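Long-range contacts in UDP-4-amino-4,6-dideoxy-N-acetyl-beta-L-altrosamine transaminase (Helicobacter pylori, PDB 2FNU), which catalyses the pyridoxal-phosphate-dependent amination of a UDP-4-keto sugar, the second step in making pseudaminic acid, a sialic-acid-like sugar that modifies flagellin: residues Y269-H274 with Y286-H291; A312-P318 with Y341-L347. All coordinates share one frame; numbering follows the deposited sequence.

Contact 1. Residues Y269-H274 with Y286-H291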
loop_
_atom_site.group_PDB
_atom_site.type_symbol
_atom_site.label_atom_id
_atom_site.label_comp_id
_atom_site.label_asym_id
_atom_site.label_seq_id
_atom_site.Cartn_x
_atom_site.Cartn_y
_atom_site.Cartn_z
ATOM N N TYR B 269 37.693 19.368 -6.725
ATOM C CA TYR B 269 36.675 18.932 -7.701
ATOM C C TYR B 269 35.224 19.161 -7.284
ATOM O O TYR B 269 34.367 19.411 -8.141
ATOM C CB TYR B 269 36.824 17.447 -7.994
ATOM C CG TYR B 269 38.239 17.004 -8.298
ATOM C CD1 TYR B 269 38.900 17.434 -9.452
ATOM C CD2 TYR B 269 38.908 16.159 -7.429
ATOM C CE1 TYR B 269 40.206 17.015 -9.730
ATOM C CE2 TYR B 269 40.201 15.734 -7.693
ATOM C CZ TYR B 269 40.840 16.162 -8.846
ATOM O OH TYR B 269 42.124 15.731 -9.105
ATOM N N PHE B 270 34.940 19.041 -5.989
ATOM C CA PHE B 270 33.551 19.108 -5.523
ATOM C C PHE B 270 33.497 19.497 -4.063
ATOM O O PHE B 270 34.511 19.408 -3.360
ATOM C CB PHE B 270 32.829 17.760 -5.722
ATOM C CG PHE B 270 33.566 16.583 -5.138
ATOM C CD1 PHE B 270 33.537 16.325 -3.763
ATOM C CD2 PHE B 270 34.302 15.742 -5.966
ATOM C CE1 PHE B 270 34.238 15.246 -3.229
ATOM C CE2 PHE B 270 35.026 14.660 -5.442
ATOM C CZ PHE B 270 34.982 14.408 -4.071
ATOM N N THR B 271 32.308 19.897 -3.615
ATOM C CA THR B 271 32.078 20.309 -2.228
ATOM C C THR B 271 31.116 19.319 -1.552
ATOM O O THR B 271 29.956 19.261 -1.926
ATOM C CB THR B 271 31.455 21.728 -2.189
ATOM O OG1 THR B 271 32.321 22.649 -2.883
ATOM C CG2 THR B 271 31.234 22.215 -0.752
ATOM N N PRO B 272 31.592 18.578 -0.526
ATOM C CA PRO B 272 30.651 17.758 0.226
ATOM C C PRO B 272 29.753 18.655 1.078
ATOM O O PRO B 272 30.196 19.692 1.607
ATOM C CB PRO B 272 31.550 16.917 1.142
ATOM C CG PRO B 272 32.946 17.132 0.643
ATOM C CD PRO B 272 32.966 18.456 -0.008
ATOM N N LEU B 273 28.501 18.244 1.251
ATOM C CA LEU B 273 27.586 19.015 2.089
ATOM C C LEU B 273 27.739 18.676 3.570
ATOM O O LEU B 273 27.409 19.495 4.430
ATOM C CB LEU B 273 26.135 18.768 1.664
ATOM C CG LEU B 273 25.713 19.334 0.302
ATOM C CD1 LEU B 273 24.217 19.068 0.074
ATOM C CD2 LEU B 273 26.001 20.835 0.218
ATOM N N HIS B 274 28.241 17.481 3.880
ATOM C CA HIS B 274 28.243 17.016 5.280
ATOM C C HIS B 274 28.973 17.923 6.291
ATOM O O HIS B 274 28.482 18.105 7.407
ATOM C CB HIS B 274 28.669 15.537 5.373
ATOM C CG HIS B 274 28.740 15.010 6.770
ATOM N ND1 HIS B 274 27.657 14.485 7.445
ATOM C CD2 HIS B 274 29.781 14.953 7.631
ATOM C CE1 HIS B 274 28.035 14.115 8.660
ATOM N NE2 HIS B 274 29.322 14.385 8.791
ATOM N N TYR B 286 24.835 10.972 1.271
ATOM C CA TYR B 286 26.072 11.754 1.377
ATOM C C TYR B 286 26.239 12.475 0.034
ATOM O O TYR B 286 26.798 11.902 -0.909
ATOM C CB TYR B 286 27.293 10.853 1.639
ATOM C CG TYR B 286 28.544 11.659 1.859
ATOM C CD1 TYR B 286 28.897 12.086 3.143
ATOM C CD2 TYR B 286 29.342 12.047 0.779
ATOM C CE1 TYR B 286 30.059 12.855 3.360
ATOM C CE2 TYR B 286 30.477 12.822 0.986
ATOM C CZ TYR B 286 30.826 13.213 2.270
ATOM O OH TYR B 286 31.956 13.977 2.485
ATOM N N PRO B 287 25.677 13.691 -0.092
ATOM C CA PRO B 287 25.772 14.446 -1.348
ATOM C C PRO B 287 27.087 15.184 -1.512
ATOM O O PRO B 287 27.607 15.773 -0.552
ATOM C CB PRO B 287 24.638 15.493 -1.234
ATOM C CG PRO B 287 23.822 15.073 -0.025
ATOM C CD PRO B 287 24.805 14.365 0.885
ATOM N N ILE B 288 27.599 15.160 -2.741
ATOM C CA ILE B 288 28.680 16.070 -3.106
ATOM C C ILE B 288 28.195 16.936 -4.269
ATOM O O ILE B 288 27.371 16.477 -5.084
ATOM C CB ILE B 288 29.988 15.320 -3.501
ATOM C CG1 ILE B 288 29.765 14.460 -4.760
ATOM C CG2 ILE B 288 30.524 14.505 -2.320
ATOM C CD1 ILE B 288 31.056 13.784 -5.296
ATOM N N LEU B 289 28.696 18.169 -4.346
ATOM C CA LEU B 289 28.328 19.090 -5.431
ATOM C C LEU B 289 29.544 19.399 -6.301
ATOM O O LEU B 289 30.500 20.028 -5.834
ATOM C CB LEU B 289 27.743 20.406 -4.883
ATOM C CG LEU B 289 26.494 20.295 -4.013
ATOM C CD1 LEU B 289 26.153 21.670 -3.457
ATOM C CD2 LEU B 289 25.359 19.729 -4.841
ATOM N N MET B 290 29.513 18.951 -7.559
ATOM C CA MET B 290 30.639 19.152 -8.487
ATOM C C MET B 290 30.849 20.604 -8.836
ATOM O O MET B 290 29.894 21.370 -8.932
ATOM C CB MET B 290 30.362 18.459 -9.829
ATOM C CG MET B 290 30.053 16.996 -9.776
ATOM S SD MET B 290 30.070 16.288 -11.446
ATOM C CE MET B 290 28.981 17.319 -12.417
ATOM N N HIS B 291 32.104 20.966 -9.098
ATOM C CA HIS B 291 32.400 22.258 -9.717
ATOM C C HIS B 291 31.677 22.346 -11.058
ATOM O O HIS B 291 31.529 21.344 -11.767
ATOM C CB HIS B 291 33.911 22.376 -9.920
ATOM C CG HIS B 291 34.362 23.715 -10.424
ATOM N ND1 HIS B 291 35.091 24.595 -9.651
ATOM C CD2 HIS B 291 34.196 24.321 -11.624
ATOM C CE1 HIS B 291 35.352 25.684 -10.353
ATOM N NE2 HIS B 291 34.816 25.544 -11.552
HETATM O O HOH W 1 31.513 22.638 -5.634
HETATM O O HOH W 2 27.954 15.165 2.124
#
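Strands 270-272 and 286-290 pair antiparallel as the edge and middle of a three-stranded sheet in this DegT/DnrJ/EryC1-family aminotransferase. Thr271 and Leu289 form the hydrogen-bonded pair. Thr271 N donates to Leu289 O at 2.9 Å, and Leu289 N donates back to Thr271 O. The pairing runs on past both ends of the short strand, with His291 N bonded to Tyr269 O and Leu273 N to Pro287 O. Phe270, Pro272, Ile288 and Met290 share one face of the sheet. There Ile288 CD1 sits 3.7 Å from the centroid of the Phe270 ring, only 9° off the normal, a CH-pi contact. CG1 of Ile288 stands between the backbone N and carbonyl carbon (chi1 63°), which puts Ile288 CD1 over the ring, while Ile288 CG2 reaches Phe270 CD1 and CE1. Phe264 and Phe369, from helices 246-264 and 355-370, also meet this ring. Thr271 and Leu289 lie on the other face. Just past the strand, Leu273 CD2 touches Leu289 CD1 at 3.8 Å, and Leu273 CD1 rests on Pro287 CB. Back beside Pro272, the Tyr286 side chain points the same way, with Tyr286 OH 3.3 Å from Pro272 CB; that OH is hydrogen-bonded to Asp261. A water bonded to Thr271 OG1 also donates to Leu289 O. A second water accepts from His274 N at 2.9 Å, donates to Pro287 O and lies over the centre of the Tyr286 ring.

Contact 2. Residues A312-P318 with Y341-L347; sequences AQVHYKP and YHAEISL. With UD1 (uridine-diphosphate-N-acetylglucosamine), chain F.
Ser346 OG is gripped from two sides. His315 ND1 donates to Ser346 OG at 2.7 Å, close to the imidazole plane, and Ser346 OG donates to the syn lone pair of Glu344 OE2 at 2.6 Å. The other carboxylate oxygen, Glu344 OE1, takes His315 N at 2.9 Å from above the carboxylate plane, in a nearly straight bond (172°). Histidine backbone and ring are thus tied to one Glu-Ser pair. His315 NE2 is bonded to Tyr6, which also binds the UDP-sugar. Gln313 and Ser346 form a single antiparallel bridge, with Ser346 N donating to Gln313 O at 2.7 Å. The Gln313 side chain bends at chi2 (54°). Its OE1 accepts from Val314 N, and its NE2 donates to UD1 O2A, a phosphate oxygen, and to Phe217 O of the second subunit. The peptide bond before Tyr316 is cis. Tyr316 OH donates to UD1 O3' at 2.8 Å and is also bonded to PMP O3. Farther along, Lys317 CA and Pro318 CD sit over one face of the Tyr341 ring. Lys317 CA is 3.7 Å from the centroid of that ring. Val314 CG1 touches Tyr341 CD1. Held at ND1 by Ser346 OG and at NE2 by Tyr6 OH, the imidazole has little freedom to flip. The Glu344-Ser346 pair positions His315, which in turn holds Tyr6 at the sugar nucleotide.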
loop_
_atom_site.group_PDB
_atom_site.type_symbol
_atom_site.label_atom_id
_atom_site.label_comp_id
_atom_site.label_asym_id
_atom_site.label_seq_id
_atom_site.Cartn_x
_atom_site.Cartn_y
_atom_site.Cartn_z
ATOM N N ALA B 312 26.830 5.305 -7.735
ATOM C CA ALA B 312 26.334 6.580 -7.257
ATOM C C ALA B 312 25.050 6.939 -7.982
ATOM O O ALA B 312 24.795 6.445 -9.090
ATOM C CB ALA B 312 27.383 7.669 -7.461
ATOM N N GLN B 313 24.264 7.818 -7.363
ATOM C CA GLN B 313 22.961 8.195 -7.899
ATOM C C GLN B 313 22.820 9.714 -7.796
ATOM O O GLN B 313 23.589 10.357 -7.086
ATOM C CB GLN B 313 21.873 7.458 -7.098
ATOM C CG GLN B 313 20.434 7.702 -7.520
ATOM C CD GLN B 313 20.205 7.418 -8.986
ATOM O OE1 GLN B 313 20.609 8.195 -9.853
ATOM N NE2 GLN B 313 19.538 6.300 -9.272
ATOM N N VAL B 314 21.854 10.291 -8.511
ATOM C CA VAL B 314 21.601 11.719 -8.436
ATOM C C VAL B 314 20.224 11.951 -7.810
ATOM O O VAL B 314 19.230 11.324 -8.226
ATOM C CB VAL B 314 21.645 12.371 -9.830
ATOM C CG1 VAL B 314 21.280 13.877 -9.758
ATOM C CG2 VAL B 314 23.034 12.186 -10.468
ATOM N N HIS B 315 20.181 12.836 -6.810
ATOM C CA HIS B 315 18.922 13.249 -6.165
ATOM C C HIS B 315 18.840 14.784 -6.213
ATOM O O HIS B 315 19.598 15.438 -5.508
ATOM C CB HIS B 315 18.946 12.769 -4.699
ATOM C CG HIS B 315 19.106 11.286 -4.550
ATOM N ND1 HIS B 315 20.333 10.671 -4.376
ATOM C CD2 HIS B 315 18.185 10.295 -4.525
ATOM C CE1 HIS B 315 20.157 9.367 -4.270
ATOM N NE2 HIS B 315 18.863 9.111 -4.346
ATOM N N TYR B 316 17.966 15.405 -7.016
ATOM C CA TYR B 316 16.918 14.812 -7.844
ATOM C C TYR B 316 16.742 15.671 -9.090
ATOM O O TYR B 316 17.021 16.878 -9.068
ATOM C CB TYR B 316 15.565 14.868 -7.117
ATOM C CG TYR B 316 15.443 13.999 -5.902
ATOM C CD1 TYR B 316 15.625 14.533 -4.627
ATOM C CD2 TYR B 316 15.137 12.639 -6.022
ATOM C CE1 TYR B 316 15.497 13.730 -3.495
ATOM C CE2 TYR B 316 15.012 11.813 -4.887
ATOM C CZ TYR B 316 15.211 12.377 -3.638
ATOM O OH TYR B 316 15.086 11.573 -2.532
ATOM N N LYS B 317 16.221 15.077 -10.155
ATOM C CA LYS B 317 15.712 15.857 -11.288
ATOM C C LYS B 317 14.635 16.828 -10.790
ATOM O O LYS B 317 13.730 16.422 -10.078
ATOM C CB LYS B 317 15.133 14.907 -12.338
ATOM C CG LYS B 317 14.484 15.533 -13.557
ATOM C CD LYS B 317 14.227 14.400 -14.562
ATOM C CE LYS B 317 13.530 14.838 -15.821
ATOM N NZ LYS B 317 13.513 13.668 -16.770
ATOM N N PRO B 318 14.748 18.122 -11.132
ATOM C CA PRO B 318 13.690 19.048 -10.719
ATOM C C PRO B 318 12.333 18.534 -11.173
ATOM O O PRO B 318 12.164 18.196 -12.340
ATOM C CB PRO B 318 14.075 20.353 -11.431
ATOM C CG PRO B 318 15.626 20.276 -11.487
ATOM C CD PRO B 318 15.856 18.816 -11.825
ATOM N N TYR B 341 20.820 20.194 -9.261
ATOM C CA TYR B 341 20.698 18.911 -9.967
ATOM C C TYR B 341 21.934 18.605 -10.812
ATOM O O TYR B 341 22.436 17.484 -10.808
ATOM C CB TYR B 341 19.455 18.962 -10.843
ATOM C CG TYR B 341 19.245 17.818 -11.803
ATOM C CD1 TYR B 341 19.232 16.495 -11.368
ATOM C CD2 TYR B 341 18.987 18.073 -13.151
ATOM C CE1 TYR B 341 18.998 15.436 -12.272
ATOM C CE2 TYR B 341 18.743 17.029 -14.059
ATOM C CZ TYR B 341 18.757 15.727 -13.613
ATOM O OH TYR B 341 18.491 14.709 -14.501
ATOM N N HIS B 342 22.432 19.602 -11.535
ATOM C CA HIS B 342 23.596 19.367 -12.380
ATOM C C HIS B 342 24.808 19.019 -11.534
ATOM O O HIS B 342 25.604 18.170 -11.911
ATOM C CB HIS B 342 23.870 20.573 -13.277
ATOM C CG HIS B 342 22.773 20.827 -14.258
ATOM N ND1 HIS B 342 22.511 22.076 -14.776
ATOM C CD2 HIS B 342 21.864 19.990 -14.813
ATOM C CE1 HIS B 342 21.489 21.999 -15.609
ATOM N NE2 HIS B 342 21.077 20.748 -15.648
ATOM N N ALA B 343 24.905 19.638 -10.362
ATOM C CA ALA B 343 26.093 19.475 -9.512
ATOM C C ALA B 343 26.088 18.201 -8.664
ATOM O O ALA B 343 27.148 17.666 -8.317
ATOM C CB ALA B 343 26.262 20.690 -8.603
ATOM N N GLU B 344 24.904 17.701 -8.311
ATOM C CA GLU B 344 24.841 16.728 -7.212
ATOM C C GLU B 344 25.100 15.271 -7.597
ATOM O O GLU B 344 24.604 14.773 -8.615
ATOM C CB GLU B 344 23.473 16.823 -6.516
ATOM C CG GLU B 344 23.426 16.191 -5.106
ATOM C CD GLU B 344 23.158 14.679 -5.087
ATOM O OE1 GLU B 344 22.641 14.117 -6.088
ATOM O OE2 GLU B 344 23.467 14.059 -4.028
ATOM N N ILE B 345 25.854 14.594 -6.732
ATOM C CA ILE B 345 26.062 13.142 -6.809
ATOM C C ILE B 345 25.956 12.606 -5.397
ATOM O O ILE B 345 26.570 13.165 -4.484
ATOM C CB ILE B 345 27.449 12.769 -7.372
ATOM C CG1 ILE B 345 27.618 13.350 -8.782
ATOM C CG2 ILE B 345 27.606 11.256 -7.399
ATOM C CD1 ILE B 345 29.021 13.100 -9.382
ATOM N N SER B 346 25.166 11.541 -5.221
ATOM C CA SER B 346 25.045 10.866 -3.930
ATOM C C SER B 346 25.950 9.655 -3.885
ATOM O O SER B 346 25.821 8.750 -4.704
ATOM C CB SER B 346 23.605 10.428 -3.684
ATOM O OG SER B 346 22.768 11.587 -3.663
ATOM N N LEU B 347 26.863 9.648 -2.918
ATOM C CA LEU B 347 27.828 8.551 -2.788
ATOM C C LEU B 347 27.364 7.470 -1.825
ATOM O O LEU B 347 26.551 7.737 -0.924
ATOM C CB LEU B 347 29.172 9.105 -2.304
ATOM C CG LEU B 347 29.825 10.165 -3.197
ATOM C CD1 LEU B 347 31.142 10.605 -2.549
ATOM C CD2 LEU B 347 30.099 9.641 -4.604
HETATM C "C1'" UD1 F . 13.425 6.334 -5.322
HETATM C "C2'" UD1 F . 14.203 7.550 -4.790
HETATM C "C3'" UD1 F . 14.461 7.469 -3.289
HETATM C "C4'" UD1 F . 13.177 7.094 -2.536
HETATM C "C5'" UD1 F . 12.415 5.896 -3.134
HETATM C "C6'" UD1 F . 13.049 4.555 -2.755
HETATM C "C7'" UD1 F . 15.624 8.493 -6.574
HETATM C "C8'" UD1 F . 16.919 8.404 -7.336
HETATM N "N2'" UD1 F . 15.464 7.683 -5.521
HETATM O "O1'" UD1 F . 14.273 5.184 -5.374
HETATM O "O3'" UD1 F . 14.931 8.746 -2.798
HETATM O "O5'" UD1 F . 12.243 6.032 -4.555
HETATM O "O7'" UD1 F . 14.772 9.279 -6.910
HETATM N N1 UD1 F . 18.308 -1.201 -3.082
HETATM C C2 UD1 F . 18.655 -2.193 -2.144
HETATM N N3 UD1 F . 17.696 -2.945 -1.580
HETATM C C4 UD1 F . 16.402 -2.788 -1.892
HETATM C C5 UD1 F . 15.993 -1.824 -2.814
HETATM C C6 UD1 F . 16.948 -1.021 -3.425
HETATM O O2 UD1 F . 19.861 -2.364 -1.838
HETATM O O4 UD1 F . 15.551 -3.512 -1.343
HETATM C C1B UD1 F . 19.386 -0.399 -3.696
HETATM C C2B UD1 F . 19.868 -1.147 -4.932
HETATM O "O2'" UD1 F . 21.296 -1.086 -4.990
HETATM C C3B UD1 F . 19.253 -0.394 -6.090
HETATM C C4B UD1 F . 19.148 1.017 -5.549
HETATM O O4B UD1 F . 18.921 0.882 -4.142
HETATM O O3B UD1 F . 20.049 -0.435 -7.281
HETATM C C5B UD1 F . 17.989 1.746 -6.197
HETATM O O5B UD1 F . 17.939 3.056 -5.649
HETATM P PA UD1 F . 17.130 4.204 -6.445
HETATM O O1A UD1 F . 17.079 5.441 -5.562
HETATM O O2A UD1 F . 17.714 4.304 -7.845
HETATM O O3A UD1 F . 15.697 3.451 -6.482
HETATM P PB UD1 F . 14.281 4.211 -6.667
HETATM O O1B UD1 F . 14.316 5.066 -7.925
HETATM O O2B UD1 F . 13.190 3.170 -6.466
#

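Contacts 1 and 2 meet in the same three-stranded sheet. Strand 286-290 lies in the middle, between edge strand 270-272 of contact 1 and strand 344-347 of contact 2. The join is made by probable hydrogen bonds from Ile288 N to Ile345 O and from Met290 N to Ala343 O, both 2.8 Å. Contact 1 is partly buried, with solvent-facing positions at Thr271 and His291, and its chemistry is regular strand pairing with apolar packing. Contact 2 is buried. It adds side-chain polar bonds and the packing of Tyr341 to its one bridge, and its loop lines the UDP-sugar and cofactor pockets. The centres of contacts 1 and 2 lie about 10 Å apart.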